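Long-range contacts in acetylserotonin O-methyltransferase (Homo sapiens, PDB 4A6D), which catalyses transfer of a methyl group from S-adenosylmethionine to N-acetylserotonin, giving melatonin, and works as a homodimer: residues E162-N167 against A336-I341; R169-A174 against G191-E196; L250-H255 against V281-L286; W257-C262 against Q310-T315. All coordinates share one frame; numbering follows the deposited sequence.

Contact 1 (E162-N167 against A336-I341). With SAM (S-adenosylmethionine), chain D.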
loop_
_atom_site.group_PDB
_atom_site.type_symbol
_atom_site.label_atom_id
_atom_site.label_comp_id
_atom_site.label_asym_id
_atom_site.label_seq_id
_atom_site.Cartn_x
_atom_site.Cartn_y
_atom_site.Cartn_z
ATOM N N GLU A 162 -4.669 21.144 -0.904
ATOM C CA GLU A 162 -5.824 20.313 -1.181
ATOM C C GLU A 162 -6.698 19.929 0.007
ATOM O O GLU A 162 -7.931 19.987 -0.124
ATOM C CB GLU A 162 -5.435 19.139 -2.065
ATOM C CG GLU A 162 -5.102 19.586 -3.478
ATOM C CD GLU A 162 -4.790 18.470 -4.448
ATOM O OE1 GLU A 162 -4.340 17.395 -3.994
ATOM O OE2 GLU A 162 -4.966 18.683 -5.669
ATOM N N VAL A 163 -6.096 19.597 1.172
ATOM C CA VAL A 163 -6.904 19.222 2.343
ATOM C C VAL A 163 -7.821 20.362 2.844
ATOM O O VAL A 163 -8.957 20.106 3.284
ATOM C CB VAL A 163 -6.091 18.547 3.475
ATOM C CG1 VAL A 163 -5.228 19.564 4.235
ATOM C CG2 VAL A 163 -7.019 17.766 4.425
ATOM N N TRP A 164 -7.346 21.615 2.718
ATOM C CA TRP A 164 -8.104 22.772 3.169
ATOM C C TRP A 164 -9.403 23.049 2.415
ATOM O O TRP A 164 -10.318 23.657 2.978
ATOM C CB TRP A 164 -7.191 23.981 3.378
ATOM C CG TRP A 164 -5.942 23.635 4.153
ATOM C CD1 TRP A 164 -4.652 23.797 3.741
ATOM C CD2 TRP A 164 -5.877 22.974 5.434
ATOM N NE1 TRP A 164 -3.785 23.279 4.681
ATOM C CE2 TRP A 164 -4.511 22.786 5.739
ATOM C CE3 TRP A 164 -6.856 22.489 6.344
ATOM C CZ2 TRP A 164 -4.087 22.162 6.919
ATOM C CZ3 TRP A 164 -6.437 21.861 7.511
ATOM C CH2 TRP A 164 -5.065 21.703 7.790
ATOM N N SER A 165 -9.532 22.514 1.192
ATOM C CA SER A 165 -10.755 22.624 0.394
ATOM C C SER A 165 -11.900 21.813 1.042
ATOM O O SER A 165 -13.072 22.123 0.821
ATOM C CB SER A 165 -10.505 22.145 -1.033
ATOM O OG SER A 165 -10.106 20.785 -1.084
ATOM N N VAL A 166 -11.546 20.796 1.858
ATOM C CA VAL A 166 -12.490 19.939 2.588
ATOM C C VAL A 166 -12.481 20.190 4.099
ATOM O O VAL A 166 -13.540 20.199 4.703
ATOM C CB VAL A 166 -12.323 18.424 2.284
ATOM C CG1 VAL A 166 -13.296 17.973 1.216
ATOM C CG2 VAL A 166 -10.898 18.072 1.889
ATOM N N ASN A 167 -11.285 20.338 4.710
ATOM C CA ASN A 167 -11.103 20.497 6.161
ATOM C C ASN A 167 -10.975 21.950 6.664
ATOM O O ASN A 167 -11.079 22.174 7.873
ATOM C CB ASN A 167 -9.872 19.672 6.616
ATOM C CG ASN A 167 -9.969 19.056 8.005
ATOM O OD1 ASN A 167 -9.545 17.915 8.219
ATOM N ND2 ASN A 167 -10.494 19.793 8.998
ATOM N N ALA A 336 -12.997 15.568 11.733
ATOM C CA ALA A 336 -12.247 15.513 10.482
ATOM C C ALA A 336 -10.792 15.086 10.728
ATOM O O ALA A 336 -10.445 14.742 11.858
ATOM C CB ALA A 336 -12.322 16.854 9.763
ATOM N N ILE A 337 -9.959 15.013 9.681
ATOM C CA ILE A 337 -8.574 14.627 9.916
ATOM C C ILE A 337 -7.905 15.685 10.843
ATOM O O ILE A 337 -7.341 15.332 11.885
ATOM C CB ILE A 337 -7.795 14.377 8.592
ATOM C CG1 ILE A 337 -8.398 13.166 7.829
ATOM C CG2 ILE A 337 -6.308 14.167 8.866
ATOM C CD1 ILE A 337 -8.057 13.155 6.334
ATOM N N TYR A 338 -8.079 16.974 10.507
ATOM C CA TYR A 338 -7.472 18.059 11.268
ATOM C C TYR A 338 -8.350 18.701 12.315
ATOM O O TYR A 338 -9.529 19.003 12.077
ATOM C CB TYR A 338 -6.733 19.055 10.367
ATOM C CG TYR A 338 -5.627 18.363 9.620
ATOM C CD1 TYR A 338 -4.418 18.069 10.245
ATOM C CD2 TYR A 338 -5.845 17.835 8.344
ATOM C CE1 TYR A 338 -3.433 17.313 9.599
ATOM C CE2 TYR A 338 -4.840 17.147 7.663
ATOM C CZ TYR A 338 -3.644 16.869 8.303
ATOM O OH TYR A 338 -2.677 16.140 7.654
ATOM N N ASP A 339 -7.768 18.842 13.507
ATOM C CA ASP A 339 -8.427 19.452 14.660
ATOM C C ASP A 339 -7.833 20.828 14.922
ATOM O O ASP A 339 -6.859 21.221 14.268
ATOM C CB ASP A 339 -8.327 18.523 15.891
ATOM C CG ASP A 339 -8.848 17.116 15.638
ATOM O OD1 ASP A 339 -10.085 16.963 15.440
ATOM O OD2 ASP A 339 -8.029 16.165 15.663
ATOM N N ALA A 340 -8.390 21.551 15.872
ATOM C CA ALA A 340 -7.891 22.902 16.203
ATOM C C ALA A 340 -7.608 23.042 17.677
ATOM O O ALA A 340 -8.393 22.582 18.506
ATOM C CB ALA A 340 -8.918 23.943 15.789
ATOM N N ILE A 341 -6.487 23.676 17.999
ATOM C CA ILE A 341 -6.069 24.050 19.359
ATOM C C ILE A 341 -5.872 25.559 19.371
ATOM O O ILE A 341 -5.177 26.092 18.496
ATOM C CB ILE A 341 -4.726 23.385 19.780
ATOM C CG1 ILE A 341 -4.893 21.890 20.011
ATOM C CG2 ILE A 341 -4.113 24.098 21.026
ATOM C CD1 ILE A 341 -3.660 21.191 19.917
HETATM N N SAM D . 0.590 25.284 6.708
HETATM C CA SAM D . 0.545 24.587 5.404
HETATM C C SAM D . -0.534 23.498 5.226
HETATM O O SAM D . -0.924 22.916 6.217
HETATM O OXT SAM D . -1.033 23.176 4.100
HETATM C CB SAM D . 1.941 24.087 5.132
HETATM C CG SAM D . 2.375 22.940 6.053
HETATM S SD SAM D . 4.029 22.378 5.511
HETATM C CE SAM D . 4.117 20.828 6.309
HETATM C "C5'" SAM D . 5.167 23.227 6.654
HETATM C "C4'" SAM D . 5.392 24.620 6.048
HETATM O "O4'" SAM D . 6.362 25.228 6.883
HETATM C "C3'" SAM D . 5.998 24.559 4.593
HETATM O "O3'" SAM D . 5.261 25.398 3.687
HETATM C "C2'" SAM D . 7.480 24.999 4.831
HETATM O "O2'" SAM D . 8.156 25.662 3.763
HETATM C "C1'" SAM D . 7.312 25.932 6.043
HETATM N N9 SAM D . 8.571 26.123 6.793
HETATM C C8 SAM D . 9.461 25.127 7.188
HETATM N N7 SAM D . 10.455 25.653 7.840
HETATM C C5 SAM D . 10.311 27.036 7.862
HETATM C C6 SAM D . 11.044 28.124 8.372
HETATM N N6 SAM D . 12.169 27.876 9.086
HETATM N N1 SAM D . 10.549 29.405 8.231
HETATM C C2 SAM D . 9.437 29.654 7.525
HETATM N N3 SAM D . 8.727 28.636 7.017
HETATM C C4 SAM D . 9.076 27.347 7.202
#

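Contact 2 (R169-A174 against G191-E196)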
loop_
_atom_site.group_PDB
_atom_site.type_symbol
_atom_site.label_atom_id
_atom_site.label_comp_id
_atom_site.label_asym_id
_atom_site.label_seq_id
_atom_site.Cartn_x
_atom_site.Cartn_y
_atom_site.Cartn_z
ATOM N N ARG A 169 -12.864 24.871 6.600
ATOM C CA ARG A 169 -13.954 25.498 7.359
ATOM C C ARG A 169 -14.079 25.023 8.806
ATOM O O ARG A 169 -14.317 25.853 9.686
ATOM C CB ARG A 169 -15.307 25.420 6.625
ATOM C CG ARG A 169 -16.182 26.625 6.923
ATOM C CD ARG A 169 -17.642 26.477 6.563
ATOM N NE ARG A 169 -18.361 27.681 6.994
ATOM C CZ ARG A 169 -19.068 27.782 8.119
ATOM N NH1 ARG A 169 -19.220 26.727 8.915
ATOM N NH2 ARG A 169 -19.653 28.927 8.441
ATOM N N SER A 170 -13.908 23.707 9.041
ATOM C CA SER A 170 -14.002 23.065 10.359
ATOM C C SER A 170 -12.998 23.706 11.345
ATOM O O SER A 170 -13.393 24.193 12.398
ATOM C CB SER A 170 -13.736 21.558 10.257
ATOM O OG SER A 170 -13.862 21.035 8.940
ATOM N N VAL A 171 -11.714 23.706 10.982
ATOM C CA VAL A 171 -10.617 24.206 11.805
ATOM C C VAL A 171 -10.648 25.694 12.067
ATOM O O VAL A 171 -10.406 26.114 13.198
ATOM C CB VAL A 171 -9.228 23.684 11.369
ATOM C CG1 VAL A 171 -9.139 22.167 11.540
ATOM C CG2 VAL A 171 -8.881 24.098 9.939
ATOM N N LEU A 172 -10.988 26.492 11.047
ATOM C CA LEU A 172 -11.032 27.938 11.196
ATOM C C LEU A 172 -12.258 28.448 11.958
ATOM O O LEU A 172 -12.188 29.536 12.552
ATOM C CB LEU A 172 -10.828 28.644 9.850
ATOM C CG LEU A 172 -9.524 28.289 9.097
ATOM C CD1 LEU A 172 -9.587 28.740 7.671
ATOM C CD2 LEU A 172 -8.278 28.833 9.797
ATOM N N THR A 173 -13.359 27.650 11.982
ATOM C CA THR A 173 -14.594 28.004 12.706
ATOM C C THR A 173 -14.821 27.270 14.041
ATOM O O THR A 173 -15.814 27.552 14.713
ATOM C CB THR A 173 -15.846 28.047 11.811
ATOM O OG1 THR A 173 -16.134 26.735 11.340
ATOM C CG2 THR A 173 -15.721 29.043 10.664
ATOM N N ALA A 174 -13.882 26.386 14.448
ATOM C CA ALA A 174 -13.886 25.678 15.734
ATOM C C ALA A 174 -13.938 26.730 16.894
ATOM O O ALA A 174 -14.638 26.528 17.885
ATOM C CB ALA A 174 -12.621 24.816 15.844
ATOM N N GLY A 191 -0.849 29.606 0.669
ATOM C CA GLY A 191 -1.851 30.497 1.248
ATOM C C GLY A 191 -3.298 30.059 1.127
ATOM O O GLY A 191 -4.198 30.895 1.241
ATOM N N ALA A 192 -3.537 28.747 0.899
ATOM C CA ALA A 192 -4.873 28.166 0.746
ATOM C C ALA A 192 -5.729 28.381 2.000
ATOM O O ALA A 192 -6.851 28.891 1.898
ATOM C CB ALA A 192 -4.766 26.689 0.427
ATOM N N LEU A 193 -5.174 28.043 3.182
ATOM C CA LEU A 193 -5.842 28.214 4.461
ATOM C C LEU A 193 -6.144 29.699 4.721
ATOM O O LEU A 193 -7.251 30.031 5.140
ATOM C CB LEU A 193 -5.008 27.575 5.587
ATOM C CG LEU A 193 -5.736 27.221 6.890
ATOM C CD1 LEU A 193 -6.907 26.237 6.662
ATOM C CD2 LEU A 193 -4.770 26.669 7.895
ATOM N N ALA A 194 -5.193 30.596 4.381
ATOM C CA ALA A 194 -5.360 32.044 4.531
ATOM C C ALA A 194 -6.472 32.562 3.626
ATOM O O ALA A 194 -7.244 33.397 4.064
ATOM C CB ALA A 194 -4.065 32.754 4.219
ATOM N N LYS A 195 -6.577 32.060 2.384
ATOM C CA LYS A 195 -7.635 32.437 1.439
ATOM C C LYS A 195 -9.001 32.102 2.045
ATOM O O LYS A 195 -9.913 32.932 1.985
ATOM C CB LYS A 195 -7.457 31.716 0.088
ATOM C CG LYS A 195 -6.711 32.523 -0.980
ATOM C CD LYS A 195 -6.218 31.631 -2.145
ATOM C CE LYS A 195 -6.082 32.366 -3.467
ATOM N NZ LYS A 195 -5.302 31.588 -4.470
ATOM N N GLU A 196 -9.111 30.919 2.682
ATOM C CA GLU A 196 -10.322 30.429 3.339
ATOM C C GLU A 196 -10.629 31.266 4.561
ATOM O O GLU A 196 -11.779 31.669 4.757
ATOM C CB GLU A 196 -10.168 28.943 3.720
ATOM C CG GLU A 196 -11.344 28.354 4.486
ATOM C CD GLU A 196 -12.587 28.040 3.681
ATOM O OE1 GLU A 196 -12.523 27.123 2.830
ATOM O OE2 GLU A 196 -13.643 28.653 3.956
#

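Contact 3 (L250-H255 against V281-L286). With SAM (S-adenosylmethionine), chain D.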
loop_
_atom_site.group_PDB
_atom_site.type_symbol
_atom_site.label_atom_id
_atom_site.label_comp_id
_atom_site.label_asym_id
_atom_site.label_seq_id
_atom_site.Cartn_x
_atom_site.Cartn_y
_atom_site.Cartn_z
ATOM N N LEU A 250 -0.461 27.888 13.282
ATOM C CA LEU A 250 0.546 26.862 12.966
ATOM C C LEU A 250 -0.180 25.596 12.487
ATOM O O LEU A 250 -0.621 24.783 13.314
ATOM C CB LEU A 250 1.478 26.537 14.157
ATOM C CG LEU A 250 2.573 27.525 14.554
ATOM C CD1 LEU A 250 3.234 27.070 15.835
ATOM C CD2 LEU A 250 3.653 27.619 13.501
ATOM N N ALA A 251 -0.421 25.496 11.158
ATOM C CA ALA A 251 -1.125 24.334 10.561
ATOM C C ALA A 251 -0.075 23.410 9.964
ATOM O O ALA A 251 0.690 23.822 9.083
ATOM C CB ALA A 251 -2.118 24.780 9.495
ATOM N N ARG A 252 0.019 22.186 10.517
ATOM C CA ARG A 252 0.971 21.148 10.112
ATOM C C ARG A 252 2.421 21.632 10.150
ATOM O O ARG A 252 3.223 21.319 9.270
ATOM C CB ARG A 252 0.600 20.533 8.753
ATOM C CG ARG A 252 -0.680 19.693 8.766
ATOM C CD ARG A 252 -1.463 20.053 7.541
ATOM N NE ARG A 252 -1.537 18.961 6.587
ATOM C CZ ARG A 252 -1.802 19.103 5.291
ATOM N NH1 ARG A 252 -1.937 20.310 4.762
ATOM N NH2 ARG A 252 -1.903 18.035 4.509
ATOM N N VAL A 253 2.756 22.405 11.173
ATOM C CA VAL A 253 4.123 22.865 11.318
ATOM C C VAL A 253 4.725 22.058 12.456
ATOM O O VAL A 253 5.716 21.403 12.248
ATOM C CB VAL A 253 4.203 24.412 11.542
ATOM C CG1 VAL A 253 5.599 24.832 11.982
ATOM C CG2 VAL A 253 3.768 25.170 10.292
ATOM N N LEU A 254 4.099 22.068 13.639
ATOM C CA LEU A 254 4.603 21.383 14.838
ATOM C C LEU A 254 4.882 19.878 14.652
ATOM O O LEU A 254 5.875 19.353 15.158
ATOM C CB LEU A 254 3.665 21.660 16.054
ATOM C CG LEU A 254 3.613 23.109 16.579
ATOM C CD1 LEU A 254 2.746 23.214 17.830
ATOM C CD2 LEU A 254 5.021 23.668 16.873
ATOM N N HIS A 255 4.049 19.200 13.888
ATOM C CA HIS A 255 4.249 17.765 13.658
ATOM C C HIS A 255 5.546 17.413 12.889
ATOM O O HIS A 255 5.969 16.258 12.942
ATOM C CB HIS A 255 2.980 17.107 13.065
ATOM C CG HIS A 255 2.775 17.355 11.601
ATOM N ND1 HIS A 255 1.976 16.522 10.835
ATOM C CD2 HIS A 255 3.283 18.318 10.798
ATOM C CE1 HIS A 255 2.044 16.996 9.599
ATOM N NE2 HIS A 255 2.796 18.089 9.538
ATOM N N VAL A 281 -3.187 26.262 16.645
ATOM C CA VAL A 281 -2.446 25.070 16.239
ATOM C C VAL A 281 -3.428 24.139 15.553
ATOM O O VAL A 281 -4.474 23.824 16.128
ATOM C CB VAL A 281 -1.695 24.402 17.423
ATOM C CG1 VAL A 281 -1.102 23.042 17.012
ATOM C CG2 VAL A 281 -0.615 25.343 17.992
ATOM N N ILE A 282 -3.138 23.786 14.289
ATOM C CA ILE A 282 -4.016 22.918 13.505
ATOM C C ILE A 282 -3.258 21.660 13.169
ATOM O O ILE A 282 -2.326 21.697 12.380
ATOM C CB ILE A 282 -4.624 23.602 12.251
ATOM C CG1 ILE A 282 -5.515 24.781 12.674
ATOM C CG2 ILE A 282 -5.415 22.552 11.390
ATOM C CD1 ILE A 282 -5.789 25.742 11.624
ATOM N N GLU A 283 -3.639 20.560 13.831
ATOM C CA GLU A 283 -3.007 19.256 13.694
ATOM C C GLU A 283 -4.057 18.144 13.894
ATOM O O GLU A 283 -5.144 18.404 14.412
ATOM C CB GLU A 283 -1.849 19.088 14.724
ATOM C CG GLU A 283 -0.662 20.049 14.621
ATOM C CD GLU A 283 0.340 19.812 13.512
ATOM O OE1 GLU A 283 -0.037 19.189 12.497
ATOM O OE2 GLU A 283 1.476 20.328 13.614
ATOM N N SER A 284 -3.708 16.913 13.480
ATOM C CA SER A 284 -4.536 15.728 13.669
ATOM C C SER A 284 -4.189 15.208 15.057
ATOM O O SER A 284 -3.076 14.732 15.307
ATOM C CB SER A 284 -4.231 14.659 12.609
ATOM O OG SER A 284 -5.336 13.766 12.558
ATOM N N LEU A 285 -5.128 15.318 15.957
ATOM C CA LEU A 285 -4.917 14.952 17.348
ATOM C C LEU A 285 -4.943 13.465 17.594
ATOM O O LEU A 285 -5.839 12.769 17.121
ATOM C CB LEU A 285 -5.928 15.681 18.273
ATOM C CG LEU A 285 -5.802 17.210 18.368
ATOM C CD1 LEU A 285 -6.953 17.802 19.177
ATOM C CD2 LEU A 285 -4.475 17.620 18.976
ATOM N N LEU A 286 -3.948 12.980 18.336
ATOM C CA LEU A 286 -3.878 11.573 18.715
ATOM C C LEU A 286 -4.748 11.357 19.941
ATOM O O LEU A 286 -4.767 12.221 20.819
ATOM C CB LEU A 286 -2.430 11.183 19.067
ATOM C CG LEU A 286 -1.618 10.445 18.033
ATOM C CD1 LEU A 286 -0.306 10.060 18.625
ATOM C CD2 LEU A 286 -2.308 9.167 17.538
HETATM N N SAM D . 0.590 25.284 6.708
HETATM C CA SAM D . 0.545 24.587 5.404
HETATM C C SAM D . -0.534 23.498 5.226
HETATM O O SAM D . -0.924 22.916 6.217
HETATM O OXT SAM D . -1.033 23.176 4.100
HETATM C CB SAM D . 1.941 24.087 5.132
HETATM C CG SAM D . 2.375 22.940 6.053
HETATM S SD SAM D . 4.029 22.378 5.511
HETATM C CE SAM D . 4.117 20.828 6.309
HETATM C "C5'" SAM D . 5.167 23.227 6.654
HETATM C "C4'" SAM D . 5.392 24.620 6.048
HETATM O "O4'" SAM D . 6.362 25.228 6.883
HETATM C "C3'" SAM D . 5.998 24.559 4.593
HETATM O "O3'" SAM D . 5.261 25.398 3.687
HETATM C "C2'" SAM D . 7.480 24.999 4.831
HETATM O "O2'" SAM D . 8.156 25.662 3.763
HETATM C "C1'" SAM D . 7.312 25.932 6.043
HETATM N N9 SAM D . 8.571 26.123 6.793
HETATM C C8 SAM D . 9.461 25.127 7.188
HETATM N N7 SAM D . 10.455 25.653 7.840
HETATM C C5 SAM D . 10.311 27.036 7.862
HETATM C C6 SAM D . 11.044 28.124 8.372
HETATM N N6 SAM D . 12.169 27.876 9.086
HETATM N N1 SAM D . 10.549 29.405 8.231
HETATM C C2 SAM D . 9.437 29.654 7.525
HETATM N N3 SAM D . 8.727 28.636 7.017
HETATM C C4 SAM D . 9.076 27.347 7.202
#

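Contact 4 (W257-C262 against Q310-T315)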
loop_
_atom_site.group_PDB
_atom_site.type_symbol
_atom_site.label_atom_id
_atom_site.label_comp_id
_atom_site.label_asym_id
_atom_site.label_seq_id
_atom_site.Cartn_x
_atom_site.Cartn_y
_atom_site.Cartn_z
ATOM N N TRP A 257 8.550 18.561 13.543
ATOM C CA TRP A 257 9.690 18.708 14.429
ATOM C C TRP A 257 9.556 18.038 15.768
ATOM O O TRP A 257 8.452 17.838 16.260
ATOM C CB TRP A 257 9.954 20.211 14.668
ATOM C CG TRP A 257 9.868 21.107 13.459
ATOM C CD1 TRP A 257 8.895 22.028 13.186
ATOM C CD2 TRP A 257 10.815 21.188 12.380
ATOM N NE1 TRP A 257 9.192 22.700 12.017
ATOM C CE2 TRP A 257 10.350 22.181 11.486
ATOM C CE3 TRP A 257 12.041 20.551 12.106
ATOM C CZ2 TRP A 257 11.059 22.541 10.328
ATOM C CZ3 TRP A 257 12.763 20.922 10.968
ATOM C CH2 TRP A 257 12.271 21.904 10.093
ATOM N N ALA A 258 10.696 17.785 16.399
ATOM C CA ALA A 258 10.819 17.235 17.738
ATOM C C ALA A 258 10.477 18.332 18.787
ATOM O O ALA A 258 10.414 19.527 18.458
ATOM C CB ALA A 258 12.234 16.714 17.944
ATOM N N ASP A 259 10.221 17.924 20.043
ATOM C CA ASP A 259 9.856 18.840 21.132
ATOM C C ASP A 259 10.685 20.091 21.301
ATOM O O ASP A 259 10.114 21.175 21.443
ATOM C CB ASP A 259 9.690 18.091 22.459
ATOM C CG ASP A 259 8.444 17.224 22.515
ATOM O OD1 ASP A 259 7.833 16.985 21.446
ATOM O OD2 ASP A 259 8.085 16.775 23.621
ATOM N N GLY A 260 12.009 19.948 21.299
ATOM C CA GLY A 260 12.948 21.069 21.477
ATOM C C GLY A 260 12.841 22.148 20.416
ATOM O O GLY A 260 12.813 23.318 20.748
ATOM N N LYS A 261 12.770 21.759 19.134
ATOM C CA LYS A 261 12.576 22.658 17.985
ATOM C C LYS A 261 11.193 23.322 18.111
ATOM O O LYS A 261 11.087 24.527 17.883
ATOM C CB LYS A 261 12.644 21.859 16.669
ATOM C CG LYS A 261 13.915 22.028 15.892
ATOM C CD LYS A 261 13.631 22.588 14.516
ATOM C CE LYS A 261 14.823 22.513 13.599
ATOM N NZ LYS A 261 14.648 23.377 12.400
ATOM N N CYS A 262 10.137 22.545 18.481
ATOM C CA CYS A 262 8.778 23.080 18.699
ATOM C C CYS A 262 8.815 24.118 19.772
ATOM O O CYS A 262 8.292 25.206 19.561
ATOM C CB CYS A 262 7.787 21.972 19.054
ATOM S SG CYS A 262 7.362 20.894 17.669
ATOM N N GLN A 310 6.371 13.838 14.947
ATOM C CA GLN A 310 5.389 12.833 15.345
ATOM C C GLN A 310 4.068 13.547 15.445
ATOM O O GLN A 310 4.032 14.789 15.477
ATOM C CB GLN A 310 5.755 12.306 16.771
ATOM C CG GLN A 310 5.946 13.436 17.804
ATOM C CD GLN A 310 6.355 13.066 19.217
ATOM O OE1 GLN A 310 7.286 13.675 19.797
ATOM N NE2 GLN A 310 5.574 12.207 19.867
ATOM N N GLU A 311 2.986 12.778 15.542
ATOM C CA GLU A 311 1.682 13.353 15.849
ATOM C C GLU A 311 1.599 13.374 17.387
ATOM O O GLU A 311 2.361 12.665 18.053
ATOM C CB GLU A 311 0.525 12.591 15.169
ATOM C CG GLU A 311 0.559 12.667 13.638
ATOM C CD GLU A 311 0.574 14.031 12.970
ATOM O OE1 GLU A 311 -0.008 14.992 13.527
ATOM O OE2 GLU A 311 1.183 14.141 11.883
ATOM N N ARG A 312 0.786 14.257 17.961
ATOM C CA ARG A 312 0.743 14.357 19.429
ATOM C C ARG A 312 -0.661 14.359 19.967
ATOM O O ARG A 312 -1.597 14.651 19.228
ATOM C CB ARG A 312 1.539 15.604 19.930
ATOM C CG ARG A 312 3.036 15.610 19.544
ATOM C CD ARG A 312 3.654 16.985 19.740
ATOM N NE ARG A 312 5.117 16.988 19.740
ATOM C CZ ARG A 312 5.882 17.307 18.695
ATOM N NH1 ARG A 312 5.333 17.593 17.521
ATOM N NH2 ARG A 312 7.197 17.337 18.817
ATOM N N THR A 313 -0.800 14.048 21.268
ATOM C CA THR A 313 -2.055 14.080 22.032
ATOM C C THR A 313 -2.349 15.504 22.498
ATOM O O THR A 313 -1.409 16.310 22.659
ATOM C CB THR A 313 -1.993 13.144 23.276
ATOM O OG1 THR A 313 -1.085 13.673 24.243
ATOM C CG2 THR A 313 -1.671 11.658 22.920
ATOM N N PRO A 314 -3.642 15.816 22.814
ATOM C CA PRO A 314 -3.973 17.152 23.337
ATOM C C PRO A 314 -3.109 17.596 24.535
ATOM O O PRO A 314 -2.650 18.753 24.601
ATOM C CB PRO A 314 -5.439 16.996 23.724
ATOM C CG PRO A 314 -5.958 16.012 22.776
ATOM C CD PRO A 314 -4.868 14.994 22.687
ATOM N N THR A 315 -2.869 16.659 25.474
ATOM C CA THR A 315 -2.051 16.883 26.668
ATOM C C THR A 315 -0.601 17.262 26.267
ATOM O O THR A 315 -0.007 18.149 26.879
ATOM C CB THR A 315 -2.137 15.631 27.552
ATOM O OG1 THR A 315 -3.462 15.530 28.090
ATOM C CG2 THR A 315 -1.157 15.639 28.679
#

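Contact 1 (E162-N167 against A336-I341)
Tyr338 and Asn167 bury the most surface here, and Asn167 grips the backbone of Tyr338 with both ends of its amide. Its OD1 takes the N-H of Tyr338 at 2.9 Å in a nearly straight bond (170°), although the donor stands above the carbonyl plane. ND2 returns a weak bond to Tyr338 O, and the CB of Ala336 lies against Asn167 OD1 at 3.3 Å. The Tyr338 ring meets Val163 at its edge, CE2 to Val163 CG2 being 4.0 Å. Trp164 brings CH2 to 3.8 Å from Tyr338 CG, the two ring planes 55° apart. The other end of the indole reaches the cofactor: Trp164 NE1 donates to OXT of SAM at 2.8 Å. An alanine in place of Trp164 removes this donor and the indole, which would probably weaken the hold on the SAM carboxylate and leave Tyr338 less well packed. Trp164 of helix 164-173 thus lines the methionine-carboxylate end of a class I methyltransferase SAM site, with Tyr338 backing Trp164 and Arg252 as a second shell.

Contact 2 (R169-A174 against G191-E196)
Apolar contact dominates, and Leu172 is its centre. With CG anti to its carbonyl carbon (chi1 -57°), the side chain reaches from helix 169-173 to helix 192-196 and places CD1 3.8 Å from CD1 of Leu193, the two chains crossing obliquely. The same Leu172 methyl lies 3.7 Å from the carbonyl O of Leu193 and equally far from CG of Glu196, so it packs against one turn of the facing helix. Val171 adds a looser touch, its CG2 4.4 Å from Leu193 CD1. The polar part is slight: Glu196, bent at chi2, leaves its carboxylate beside the Arg169 backbone, CD lying 4.3 Å from Arg169 N. Glu196 OE2 stays 5.7 Å from Arg169 NE, too far for a salt bridge, though the opposite charges may attract weakly. The short axes pass 10.6 Å apart at -65°. The two helices lie side by side on one face of the sheet, Leu193 over Ala251 and Ile282, Val171 over Ile282, and Ala194 over Ile206 and Val208 of strand 205-210.

Contact 3 (L250-H255 against V281-L286)
Two neighbouring parallel strands of the central sheet, joined through helix 259-272 as a beta-alpha-beta unit, meet here at their C-terminal ends. Ile282 N donates to Leu250 O at 2.9 Å (173°), and Arg252 N donates to Ile282 O at 3.0 Å, nearly along the C=O axis. Ala251 and Ile282 share one face, their CB atoms 3.9 Å apart; Leu250 and Val281 share the other. Glu283, following Ile282, bends at chi2 and curls its carboxylate under the turn. Glu283 OE2 accepts His255 N at 2.8 Å from above the carboxylate plane, while OE1 lies 3.5 Å over one face of the His255 ring, offset toward its rim. That negative charge would tend to favour a protonated imidazole, as would Glu311, which bonds ND1. Ala251 O receives the amino N of SAM at 2.8 Å, and Arg252 NH1 donates to SAM O at 3.2 Å. SAM CE lies at the edge of the His255 ring, near its plane, so cofactor and inferred catalytic histidine meet at the carboxyl edge of a Rossmann-like sheet, as usual in class I methyltransferases.

Contact 4 (W257-C262 against Q310-T315)
Arg312 leaves its backbone with CG anti to the carbonyl carbon (chi1 -60°) and runs extended from CG to NE, which carries the guanidinium to the start of helix 259-272. Asp259 likewise has CG anti to its carbonyl carbon (chi1 -72°), which brings OD1 to the guanidinium edge; the two side chains pass in opposite directions, their flat ends tilted by 32°. NH2 does most of the work. Arg312 NH2 forms a salt bridge with Asp259 OD1 at 2.7 Å, approaching nearly along the C-O axis, and donates to Trp257 O at 2.9 Å, in the carbonyl plane on a lone pair. Both acceptors lie close to the guanidinium plane. Arg312 NE adds a weak bond to Asp259 OD1 at 3.2 Å, and Arg312 NH1 a weak one to Trp257 O at 3.4 Å. Gln310 CG covers one face of the guanidinium, over its centre. SG of Cys262 stands 3.7 Å from Arg312 NH2. NH1 has a further acceptor in Leu254 O, and Asp259 OD2 is held by His316. A leucine in place of Arg312 has none of the N-H donors to Asp259 and Trp257 O, and would probably leave the loop at Trp257 and the first turn of helix 259-272 less firmly tied to residues 310-315. With one carboxylate and two backbone carbonyls round it, the guanidinium is likely to stay charged and fixed in rotation, bridging the approaches to helices 259-272 and 314-324.

Overall arrangement
Contacts 1, 2 and 3 are buried, whereas contact 4, whose centre is about 18 Å from the centre of the chain, is only partly so and relies on charge. Helix 164-173 serves both contact 1 and contact 2, which also touch where Ala340 CB packs on Val171 O; contacts 1 and 3 sit on adjoining strands of one sheet, Ile341 O lying 2.7 Å from Val281 N, and both reach SAM. Chemistry follows position: contact 2 is almost wholly apolar, contact 3 combines strand pairing with a buried carboxylate, and contact 1 couples an amide grip to aromatic packing. Contact 4 adjoins contact 3, Leu286 O packing on Pro314 CD, so the more peripheral salt-bridged region borders the segments that carry the inferred active-site histidine.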